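Long-range contact in Cas13d (PDB 6IV9), which binds a CRISPR RNA and, through its two HEPN domains, both matures that guide and cleaves target RNA: residues R744-D755 / P896-L907. The protein carries 2 engineered substitutions. Residues are numbered along the deposited sequence; the frame is centred on the assembly and turned at random.
Sequences RYVIAIHCLERD and PFGYNIPRFKNL. With nucleotides of chain B.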
ATOM      1  N   ARG A 744       4.933 -10.287   0.751  1.00 19.64           N
ATOM      2  CA  ARG A 744       5.914 -10.531   1.839  1.00 21.72           C
ATOM      3  C   ARG A 744       7.140 -11.242   1.267  1.00 21.79           C
ATOM      4  O   ARG A 744       8.217 -10.991   1.725  1.00 20.35           O
ATOM      5  CB  ARG A 744       5.274 -11.363   2.952  1.00 19.90           C
ATOM      6  CG  ARG A 744       4.133 -10.669   3.664  1.00 21.40           C
ATOM      7  CD  ARG A 744       4.688  -9.595   4.558  1.00 21.73           C
ATOM      8  NE  ARG A 744       5.344 -10.154   5.709  1.00 21.25           N
ATOM      9  CZ  ARG A 744       4.722 -10.784   6.683  1.00 22.41           C
ATOM     10  NH1 ARG A 744       3.413 -10.755   6.763  1.00 22.61           N
ATOM     11  NH2 ARG A 744       5.410 -11.430   7.591  1.00 23.43           N
ATOM     12  N   TYR A 745       6.903 -12.189   0.368  1.00 21.99           N
ATOM     13  CA  TYR A 745       7.955 -12.979  -0.316  1.00 20.74           C
ATOM     14  C   TYR A 745       8.751 -12.099  -1.282  1.00 20.70           C
ATOM     15  O   TYR A 745       9.936 -12.267  -1.424  1.00 23.22           O
ATOM     16  CB  TYR A 745       7.388 -14.306  -0.817  1.00 22.03           C
ATOM     17  CG  TYR A 745       6.879 -15.117   0.335  1.00 22.37           C
ATOM     18  CD1 TYR A 745       5.590 -14.955   0.793  1.00 21.88           C
ATOM     19  CD2 TYR A 745       7.714 -15.963   1.031  1.00 21.76           C
ATOM     20  CE1 TYR A 745       5.126 -15.650   1.886  1.00 21.37           C
ATOM     21  CE2 TYR A 745       7.268 -16.663   2.129  1.00 21.89           C
ATOM     22  CZ  TYR A 745       5.969 -16.501   2.566  1.00 24.93           C
ATOM     23  OH  TYR A 745       5.527 -17.168   3.660  1.00 23.69           O
ATOM     24  N   VAL A 746       8.058 -11.175  -1.929  1.00 21.32           N
ATOM     25  CA  VAL A 746       8.712 -10.222  -2.860  1.00 21.23           C
ATOM     26  C   VAL A 746       9.701  -9.380  -2.054  1.00 21.32           C
ATOM     27  O   VAL A 746      10.783  -9.190  -2.506  1.00 21.11           O
ATOM     28  CB  VAL A 746       7.685  -9.337  -3.579  1.00 19.62           C
ATOM     29  CG1 VAL A 746       8.392  -8.264  -4.370  1.00 21.43           C
ATOM     30  CG2 VAL A 746       6.771 -10.164  -4.469  1.00 23.33           C
ATOM     31  N   ILE A 747       9.309  -8.946  -0.863  1.00 19.75           N
ATOM     32  CA  ILE A 747      10.237  -8.155  -0.005  1.00 21.71           C
ATOM     33  C   ILE A 747      11.438  -9.046   0.331  1.00 20.95           C
ATOM     34  O   ILE A 747      12.548  -8.581   0.270  1.00 20.32           O
ATOM     35  CB  ILE A 747       9.514  -7.691   1.271  1.00 21.74           C
ATOM     36  CG1 ILE A 747       8.426  -6.662   0.970  1.00 21.75           C
ATOM     37  CG2 ILE A 747      10.501  -7.200   2.304  1.00 23.31           C
ATOM     38  CD1 ILE A 747       7.547  -6.358   2.140  1.00 26.50           C
ATOM     39  N   ALA A 748      11.182 -10.312   0.623  1.00 19.91           N
ATOM     40  CA  ALA A 748      12.286 -11.219   0.985  1.00 22.20           C
ATOM     41  C   ALA A 748      13.287 -11.335  -0.175  1.00 20.62           C
ATOM     42  O   ALA A 748      14.476 -11.281   0.078  1.00 21.87           O
ATOM     43  CB  ALA A 748      11.718 -12.551   1.375  1.00 21.96           C
ATOM     44  N   ILE A 749      12.806 -11.485  -1.407  1.00 20.40           N
ATOM     45  CA  ILE A 749      13.703 -11.595  -2.594  1.00 22.23           C
ATOM     46  C   ILE A 749      14.469 -10.285  -2.791  1.00 26.02           C
ATOM     47  O   ILE A 749      15.661 -10.321  -3.003  1.00 23.69           O
ATOM     48  CB  ILE A 749      12.890 -11.928  -3.857  1.00 24.80           C
ATOM     49  CG1 ILE A 749      12.335 -13.348  -3.817  1.00 27.08           C
ATOM     50  CG2 ILE A 749      13.716 -11.678  -5.101  1.00 28.61           C
ATOM     51  CD1 ILE A 749      13.376 -14.403  -3.744  1.00 31.54           C
ATOM     52  N   HIS A 750      13.773  -9.166  -2.694  1.00 21.25           N
ATOM     53  CA  HIS A 750      14.430  -7.854  -2.883  1.00 20.80           C
ATOM     54  C   HIS A 750      15.561  -7.697  -1.859  1.00 21.80           C
ATOM     55  O   HIS A 750      16.630  -7.303  -2.237  1.00 22.92           O
ATOM     56  CB  HIS A 750      13.392  -6.752  -2.681  1.00 19.88           C
ATOM     57  CG  HIS A 750      13.992  -5.427  -2.384  1.00 21.28           C
ATOM     58  ND1 HIS A 750      14.485  -4.628  -3.353  1.00 21.10           N
ATOM     59  CD2 HIS A 750      14.208  -4.783  -1.228  1.00 22.00           C
ATOM     60  CE1 HIS A 750      14.963  -3.546  -2.819  1.00 23.70           C
ATOM     61  NE2 HIS A 750      14.809  -3.616  -1.530  1.00 22.39           N
ATOM     62  N   CYS A 751      15.291  -8.024  -0.604  1.00 22.61           N
ATOM     63  CA  CYS A 751      16.294  -7.908   0.483  1.00 22.06           C
ATOM     64  C   CYS A 751      17.470  -8.868   0.288  1.00 23.40           C
ATOM     65  O   CYS A 751      18.578  -8.472   0.581  1.00 23.25           O
ATOM     66  CB  CYS A 751      15.630  -8.122   1.821  1.00 21.68           C
ATOM     67  SG  CYS A 751      14.533  -6.745   2.211  0.98 26.52           S
ATOM     68  N   LEU A 752      17.191 -10.092  -0.144  1.00 23.49           N
ATOM     69  CA  LEU A 752      18.269 -11.080  -0.373  1.00 22.70           C
ATOM     70  C   LEU A 752      19.198 -10.563  -1.473  1.00 24.59           C
ATOM     71  O   LEU A 752      20.379 -10.598  -1.279  1.00 25.62           O
ATOM     72  CB  LEU A 752      17.637 -12.406  -0.789  1.00 24.13           C
ATOM     73  CG  LEU A 752      18.609 -13.469  -1.288  1.00 26.22           C
ATOM     74  CD1 LEU A 752      19.637 -13.813  -0.238  1.00 28.97           C
ATOM     75  CD2 LEU A 752      17.875 -14.716  -1.731  1.00 27.19           C
ATOM     76  N   GLU A 753      18.652 -10.083  -2.582  1.00 23.65           N
ATOM     77  CA  GLU A 753      19.525  -9.559  -3.656  1.00 27.10           C
ATOM     78  C   GLU A 753      20.316  -8.348  -3.135  1.00 30.57           C
ATOM     79  O   GLU A 753      21.498  -8.264  -3.373  1.00 24.55           O
ATOM     80  CB  GLU A 753      18.681  -9.125  -4.851  1.00 27.71           C
ATOM     81  CG  GLU A 753      17.918 -10.240  -5.518  1.00 29.07           C
ATOM     82  CD  GLU A 753      17.265  -9.810  -6.821  1.00 34.61           C
ATOM     83  OE1 GLU A 753      17.294  -8.635  -7.121  1.00 35.29           O
ATOM     84  OE2 GLU A 753      16.739 -10.648  -7.512  1.00 35.54           O
ATOM     85  N   ARG A 754      19.649  -7.447  -2.434  1.00 26.32           N
ATOM     86  CA  ARG A 754      20.310  -6.241  -1.891  1.00 27.63           C
ATOM     87  C   ARG A 754      21.393  -6.632  -0.879  1.00 24.71           C
ATOM     88  O   ARG A 754      22.486  -6.133  -0.973  1.00 26.01           O
ATOM     89  CB  ARG A 754      19.229  -5.418  -1.190  1.00 25.29           C
ATOM     90  CG  ARG A 754      19.739  -4.254  -0.356  1.00 26.43           C
ATOM     91  CD  ARG A 754      18.715  -3.781   0.651  1.00 27.26           C
ATOM     92  NE  ARG A 754      18.681  -4.615   1.823  1.00 26.12           N
ATOM     93  CZ  ARG A 754      17.751  -4.575   2.746  1.00 28.61           C
ATOM     94  NH1 ARG A 754      16.766  -3.716   2.635  1.00 28.40           N
ATOM     95  NH2 ARG A 754      17.806  -5.380   3.782  1.00 28.13           N
ATOM     96  N   ASP A 755      21.056  -7.507   0.055  1.00 24.84           N
ATOM     97  CA  ASP A 755      21.972  -7.962   1.130  1.00 26.08           C
ATOM     98  C   ASP A 755      23.155  -8.726   0.528  1.00 26.72           C
ATOM     99  O   ASP A 755      24.259  -8.515   0.963  1.00 25.73           O
ATOM    100  CB  ASP A 755      21.206  -8.699   2.228  1.00 23.41           C
ATOM    101  CG  ASP A 755      20.188  -7.833   2.954  1.00 27.58           C
ATOM    102  OD1 ASP A 755      20.330  -6.630   2.924  1.00 29.15           O
ATOM    103  OD2 ASP A 755      19.284  -8.379   3.538  1.00 28.39           O
ATOM    104  N   PRO A 896      17.068 -19.439   1.795  1.00 29.11           N
ATOM    105  CA  PRO A 896      17.867 -18.310   1.334  1.00 25.78           C
ATOM    106  C   PRO A 896      17.701 -17.053   2.213  1.00 26.03           C
ATOM    107  O   PRO A 896      18.560 -16.249   2.213  1.00 26.66           O
ATOM    108  CB  PRO A 896      17.314 -18.048  -0.070  1.00 28.31           C
ATOM    109  CG  PRO A 896      16.799 -19.374  -0.513  1.00 28.76           C
ATOM    110  CD  PRO A 896      16.242 -19.986   0.745  1.00 28.25           C
ATOM    111  N   PHE A 897      16.563 -16.939   2.891  1.00 23.44           N
ATOM    112  CA  PHE A 897      16.200 -15.785   3.749  1.00 24.45           C
ATOM    113  C   PHE A 897      16.638 -16.032   5.187  1.00 26.50           C
ATOM    114  O   PHE A 897      16.478 -15.170   5.993  1.00 24.64           O
ATOM    115  CB  PHE A 897      14.689 -15.568   3.722  1.00 23.83           C
ATOM    116  CG  PHE A 897      14.094 -15.574   2.342  1.00 24.00           C
ATOM    117  CD1 PHE A 897      14.758 -14.975   1.291  1.00 24.97           C
ATOM    118  CD2 PHE A 897      12.887 -16.192   2.090  1.00 26.72           C
ATOM    119  CE1 PHE A 897      14.220 -14.982   0.018  1.00 25.34           C
ATOM    120  CE2 PHE A 897      12.349 -16.201   0.819  1.00 24.82           C
ATOM    121  CZ  PHE A 897      13.018 -15.595  -0.208  1.00 26.42           C
ATOM    122  N   GLY A 898      17.286 -17.163   5.420  1.00 25.62           N
ATOM    123  CA  GLY A 898      17.697 -17.609   6.760  1.00 27.20           C
ATOM    124  C   GLY A 898      18.619 -16.642   7.474  1.00 27.19           C
ATOM    125  O   GLY A 898      18.571 -16.594   8.670  1.00 28.71           O
ATOM    126  N   TYR A 899      19.410 -15.880   6.737  1.00 25.55           N
ATOM    127  CA  TYR A 899      20.373 -14.924   7.332  1.00 28.86           C
ATOM    128  C   TYR A 899      19.648 -13.836   8.137  1.00 26.34           C
ATOM    129  O   TYR A 899      20.288 -13.230   8.956  1.00 27.91           O
ATOM    130  CB  TYR A 899      21.305 -14.381   6.259  1.00 28.14           C
ATOM    131  CG  TYR A 899      20.607 -13.421   5.348  1.00 24.40           C
ATOM    132  CD1 TYR A 899      19.850 -13.871   4.289  1.00 24.20           C
ATOM    133  CD2 TYR A 899      20.659 -12.067   5.586  1.00 22.31           C
ATOM    134  CE1 TYR A 899      19.187 -12.989   3.464  1.00 24.03           C
ATOM    135  CE2 TYR A 899      20.006 -11.168   4.775  1.00 22.71           C
ATOM    136  CZ  TYR A 899      19.255 -11.634   3.720  1.00 26.73           C
ATOM    137  OH  TYR A 899      18.604 -10.762   2.929  1.00 24.19           O
ATOM    138  N   ASN A 900      18.410 -13.505   7.789  1.00 24.27           N
ATOM    139  CA  ASN A 900      17.606 -12.550   8.592  1.00 24.12           C
ATOM    140  C   ASN A 900      16.630 -13.430   9.369  1.00 26.39           C
ATOM    141  O   ASN A 900      15.625 -13.820   8.817  1.00 24.88           O
ATOM    142  CB  ASN A 900      16.896 -11.520   7.719  1.00 25.07           C
ATOM    143  CG  ASN A 900      16.247 -10.425   8.528  1.00 24.60           C
ATOM    144  OD1 ASN A 900      15.448 -10.691   9.394  1.00 25.83           O
ATOM    145  ND2 ASN A 900      16.605  -9.193   8.259  1.00 26.39           N
ATOM    146  N   ILE A 901      16.950 -13.719  10.618  1.00 25.66           N
ATOM    147  CA  ILE A 901      16.156 -14.713  11.384  1.00 24.94           C
ATOM    148  C   ILE A 901      14.693 -14.292  11.548  1.00 27.04           C
ATOM    149  O   ILE A 901      13.854 -15.129  11.356  1.00 24.64           O
ATOM    150  CB  ILE A 901      16.847 -15.015  12.720  1.00 28.54           C
ATOM    151  CG1 ILE A 901      18.095 -15.860  12.491  1.00 29.24           C
ATOM    152  CG2 ILE A 901      15.891 -15.682  13.675  1.00 30.22           C
ATOM    153  CD1 ILE A 901      17.788 -17.237  12.026  1.00 33.11           C
ATOM    154  N   PRO A 902      14.367 -13.046  11.927  1.00 25.17           N
ATOM    155  CA  PRO A 902      12.977 -12.658  12.084  1.00 23.89           C
ATOM    156  C   PRO A 902      12.207 -12.788  10.763  1.00 21.89           C
ATOM    157  O   PRO A 902      11.115 -13.224  10.799  1.00 22.86           O
ATOM    158  CB  PRO A 902      13.069 -11.210  12.574  1.00 24.37           C
ATOM    159  CG  PRO A 902      14.401 -11.153  13.233  1.00 28.52           C
ATOM    160  CD  PRO A 902      15.279 -12.003  12.344  1.00 25.56           C
ATOM    161  N   ARG A 903      12.804 -12.375   9.658  1.00 23.14           N
ATOM    162  CA  ARG A 903      12.099 -12.520   8.369  1.00 23.01           C
ATOM    163  C   ARG A 903      11.896 -14.013   8.083  1.00 25.21           C
ATOM    164  O   ARG A 903      10.796 -14.403   7.826  1.00 23.78           O
ATOM    165  CB  ARG A 903      12.882 -11.860   7.233  1.00 21.98           C
ATOM    166  CG  ARG A 903      12.225 -12.003   5.873  1.00 23.87           C
ATOM    167  CD  ARG A 903      12.823 -11.192   4.745  1.00 24.77           C
ATOM    168  NE  ARG A 903      12.928  -9.775   4.990  1.00 23.47           N
ATOM    169  CZ  ARG A 903      14.069  -9.136   5.111  1.00 23.31           C
ATOM    170  NH1 ARG A 903      15.199  -9.779   4.932  1.00 24.20           N
ATOM    171  NH2 ARG A 903      14.090  -7.866   5.432  1.00 24.33           N
ATOM    172  N   PHE A 904      12.935 -14.816   8.261  1.00 23.59           N
ATOM    173  CA  PHE A 904      12.851 -16.264   7.956  1.00 22.54           C
ATOM    174  C   PHE A 904      11.784 -16.943   8.810  1.00 24.49           C
ATOM    175  O   PHE A 904      11.011 -17.700   8.282  1.00 25.78           O
ATOM    176  CB  PHE A 904      14.203 -16.925   8.199  1.00 24.56           C
ATOM    177  CG  PHE A 904      14.196 -18.422   8.075  1.00 25.06           C
ATOM    178  CD1 PHE A 904      14.171 -19.034   6.838  1.00 26.28           C
ATOM    179  CD2 PHE A 904      14.220 -19.221   9.197  1.00 32.50           C
ATOM    180  CE1 PHE A 904      14.166 -20.411   6.728  1.00 26.39           C
ATOM    181  CE2 PHE A 904      14.203 -20.599   9.089  1.00 34.34           C
ATOM    182  CZ  PHE A 904      14.179 -21.186   7.853  1.00 32.67           C
ATOM    183  N   LYS A 905      11.772 -16.679  10.107  1.00 24.68           N
ATOM    184  CA  LYS A 905      10.744 -17.290  10.976  1.00 23.75           C
ATOM    185  C   LYS A 905       9.346 -16.782  10.620  1.00 23.85           C
ATOM    186  O   LYS A 905       8.453 -17.580  10.517  1.00 23.26           O
ATOM    187  CB  LYS A 905      11.064 -17.011  12.439  1.00 24.82           C
ATOM    188  CG  LYS A 905      12.288 -17.741  12.948  1.00 27.65           C
ATOM    189  CD  LYS A 905      12.352 -17.799  14.434  1.00 31.15           C
ATOM    190  CE  LYS A 905      11.216 -18.565  15.052  1.00 30.95           C
ATOM    191  NZ  LYS A 905      11.269 -18.514  16.521  1.00 38.56           N
ATOM    192  N   ASN A 906       9.207 -15.484  10.402  1.00 23.63           N
ATOM    193  CA  ASN A 906       7.872 -14.915  10.114  1.00 22.97           C
ATOM    194  C   ASN A 906       7.322 -15.498   8.811  1.00 21.46           C
ATOM    195  O   ASN A 906       6.144 -15.715   8.746  1.00 23.75           O
ATOM    196  CB  ASN A 906       7.869 -13.391  10.113  1.00 21.65           C
ATOM    197  CG  ASN A 906       8.101 -12.780  11.473  1.00 24.56           C
ATOM    198  OD1 ASN A 906       8.168 -13.473  12.466  1.00 24.89           O
ATOM    199  ND2 ASN A 906       8.225 -11.472  11.507  1.00 24.43           N
ATOM    200  N   LEU A 907       8.180 -15.712   7.824  1.00 19.94           N
ATOM    201  CA  LEU A 907       7.750 -16.207   6.498  1.00 20.42           C
ATOM    202  C   LEU A 907       7.617 -17.735   6.475  1.00 23.69           C
ATOM    203  O   LEU A 907       7.066 -18.221   5.524  1.00 24.60           O
ATOM    204  CB  LEU A 907       8.773 -15.749   5.457  1.00 23.10           C
ATOM    205  CG  LEU A 907       8.841 -14.250   5.182  1.00 24.18           C
ATOM    206  CD1 LEU A 907       9.710 -13.946   3.983  1.00 24.95           C
ATOM    207  CD2 LEU A 907       7.466 -13.663   4.993  1.00 25.77           C
TER
ATOM    208  P     A B  27      10.405  -7.702   6.297  1.00 25.82           P
ATOM    209  OP1   A B  27      10.361  -8.731   5.205  1.00 26.98           O
ATOM    210  OP2   A B  27      11.565  -6.813   6.335  1.00 23.57           O
ATOM    211  O5'   A B  27       9.228  -6.662   6.288  1.00 22.75           O
ATOM    212  C5'   A B  27       7.891  -7.188   6.147  1.00 23.93           C
ATOM    213  C4'   A B  27       6.922  -6.069   6.135  1.00 22.04           C
ATOM    214  O4'   A B  27       5.600  -6.577   5.951  1.00 22.75           O
ATOM    215  C3'   A B  27       6.843  -5.290   7.448  1.00 24.77           C
ATOM    216  O3'   A B  27       7.456  -4.023   7.317  1.00 27.72           O
ATOM    217  C2'   A B  27       5.334  -5.090   7.685  1.00 26.70           C
ATOM    218  O2'   A B  27       5.005  -3.728   7.923  1.00 24.07           O
ATOM    219  C1'   A B  27       4.724  -5.606   6.372  1.00 24.37           C
ATOM    220  N9    A B  27       3.405  -6.197   6.526  1.00 26.17           N
ATOM    221  C8    A B  27       2.305  -5.827   5.796  1.00 28.79           C
ATOM    222  N7    A B  27       1.204  -6.419   6.167  1.00 27.55           N
ATOM    223  C5    A B  27       1.604  -7.255   7.203  1.00 27.22           C
ATOM    224  C6    A B  27       0.904  -8.177   8.001  1.00 31.59           C
ATOM    225  N6    A B  27      -0.411  -8.398   7.893  1.00 30.31           N
ATOM    226  N1    A B  27       1.596  -8.830   8.967  1.00 25.34           N
ATOM    227  C2    A B  27       2.910  -8.606   9.067  1.00 26.20           C
ATOM    228  N3    A B  27       3.685  -7.812   8.335  1.00 23.56           N
ATOM    229  C4    A B  27       2.962  -7.144   7.420  1.00 25.22           C
ATOM    230  P     A B  26      14.435  -5.638   9.187  1.00 27.80           P
ATOM    231  OP1   A B  26      15.146  -6.230   8.037  1.00 31.39           O
ATOM    232  OP2   A B  26      13.888  -4.269   9.204  1.00 25.60           O
ATOM    233  O5'   A B  26      13.160  -6.549   9.482  1.00 24.36           O
ATOM    234  C5'   A B  26      13.164  -7.952   9.294  1.00 22.80           C
ATOM    235  C4'   A B  26      11.809  -8.522   9.617  1.00 23.54           C
ATOM    236  O4'   A B  26      11.547  -8.258  11.015  1.00 24.24           O
ATOM    237  C3'   A B  26      10.577  -7.908   8.949  1.00 22.55           C
ATOM    238  O3'   A B  26      10.280  -8.513   7.665  1.00 24.04           O
ATOM    239  C2'   A B  26       9.448  -8.207   9.953  1.00 24.09           C
ATOM    240  O2'   A B  26       8.591  -9.305   9.558  1.00 26.62           O
ATOM    241  C1'   A B  26      10.201  -8.537  11.256  1.00 23.27           C
ATOM    242  N9    A B  26       9.765  -7.721  12.389  1.00 23.30           N
ATOM    243  C8    A B  26      10.013  -6.389  12.603  1.00 23.30           C
ATOM    244  N7    A B  26       9.368  -5.890  13.627  1.00 25.38           N
ATOM    245  C5    A B  26       8.689  -6.979  14.155  1.00 24.70           C
ATOM    246  C6    A B  26       7.804  -7.108  15.227  1.00 27.00           C
ATOM    247  N6    A B  26       7.514  -6.115  16.073  1.00 27.92           N
ATOM    248  N1    A B  26       7.220  -8.313  15.421  1.00 24.93           N
ATOM    249  C2    A B  26       7.549  -9.315  14.604  1.00 25.73           C
ATOM    250  N3    A B  26       8.320  -9.296  13.519  1.00 23.34           N
ATOM    251  C4    A B  26       8.919  -8.111  13.390  1.00 22.11           C
ATOM    252  P     A B   2       7.310 -15.125  21.839  0.90 50.78           P
ATOM    253  OP1   A B   2       7.574 -16.283  22.670  1.00 58.97           O
ATOM    254  OP2   A B   2       7.390 -13.797  22.407  1.00 50.31           O
ATOM    255  O5'   A B   2       8.321 -15.102  20.625  1.00 40.21           O
ATOM    256  C5'   A B   2       8.674 -16.263  19.916  1.00 32.94           C
ATOM    257  C4'   A B   2       9.039 -15.920  18.506  1.00 32.03           C
ATOM    258  O4'   A B   2       8.127 -14.949  17.952  1.00 28.87           O
ATOM    259  C3'   A B   2      10.392 -15.250  18.405  1.00 28.74           C
ATOM    260  O3'   A B   2      11.363 -16.250  18.541  1.00 29.01           O
ATOM    261  C2'   A B   2      10.278 -14.555  17.064  1.00 25.89           C
ATOM    262  O2'   A B   2      10.418 -15.446  16.004  1.00 27.45           O
ATOM    263  C1'   A B   2       8.839 -14.052  17.127  1.00 27.48           C
ATOM    264  N9    A B   2       8.724 -12.705  17.677  1.00 24.54           N
ATOM    265  C8    A B   2       8.050 -12.299  18.796  1.00 26.65           C
ATOM    266  N7    A B   2       8.136 -11.015  19.029  1.00 27.05           N
ATOM    267  C5    A B   2       8.912 -10.540  17.983  1.00 23.28           C
ATOM    268  C6    A B   2       9.362  -9.253  17.648  1.00 24.33           C
ATOM    269  N6    A B   2       9.100  -8.164  18.365  1.00 25.29           N
ATOM    270  N1    A B   2      10.130  -9.128  16.548  1.00 24.52           N
ATOM    271  C2    A B   2      10.400 -10.218  15.830  1.00 25.87           C
ATOM    272  N3    A B   2      10.035 -11.474  16.040  1.00 25.23           N
ATOM    273  C4    A B   2       9.287 -11.572  17.148  1.00 24.42           C
TER
HETATM  274  O   HOH W   1      15.918 -11.832   2.486  1.00 25.32           O
HETATM  275  O   HOH W   2      17.493  -8.084   5.521  1.00 26.27           O
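Ala748 CB sits over the centre of the Phe897 ring, 3.6 Å from its centroid, a CH-pi contact, while Ile749 CD1 meets that ring at its edge. Leu907 CD2 lies over one face of Tyr745, offset toward the rim, and Tyr745 OH donates to Leu907 O (2.6 Å) on a lone pair in the carbonyl plane. One face of the Arg744 guanidinium, bonded to Phe913 O, carries N3 of nucleotide A27 of chain B. Cys751 CB and SG cover one face of the Arg903 guanidinium. Arg903 NE donates in plane to A27 OP1 (2.8 Å, 165°); Arg903 NH2 donates to OP2 of that phosphate (2.9 Å). Tyr899 OH donates to Asp755 OD2 (2.6 Å), ring and carboxylate planes 87° apart; a water joins OD2 to Arg903 NH1 and Asn900 ND2. Arg754 grips Asp755 OD1 side-on through NE and NH2, a salt bridge. With an alanine replacing Asp755, the Tyr899 hydroxyl would probably lose its acceptor and Arg754 its counter-charge. In this buried contact residues 744-755, within helix 713-760, run nearly antiparallel to residues 901-907, axes 11.2 Å apart at closest; helices 816-827 and 168-197 pack on the former, helices 795-799 and 801-813 on the latter.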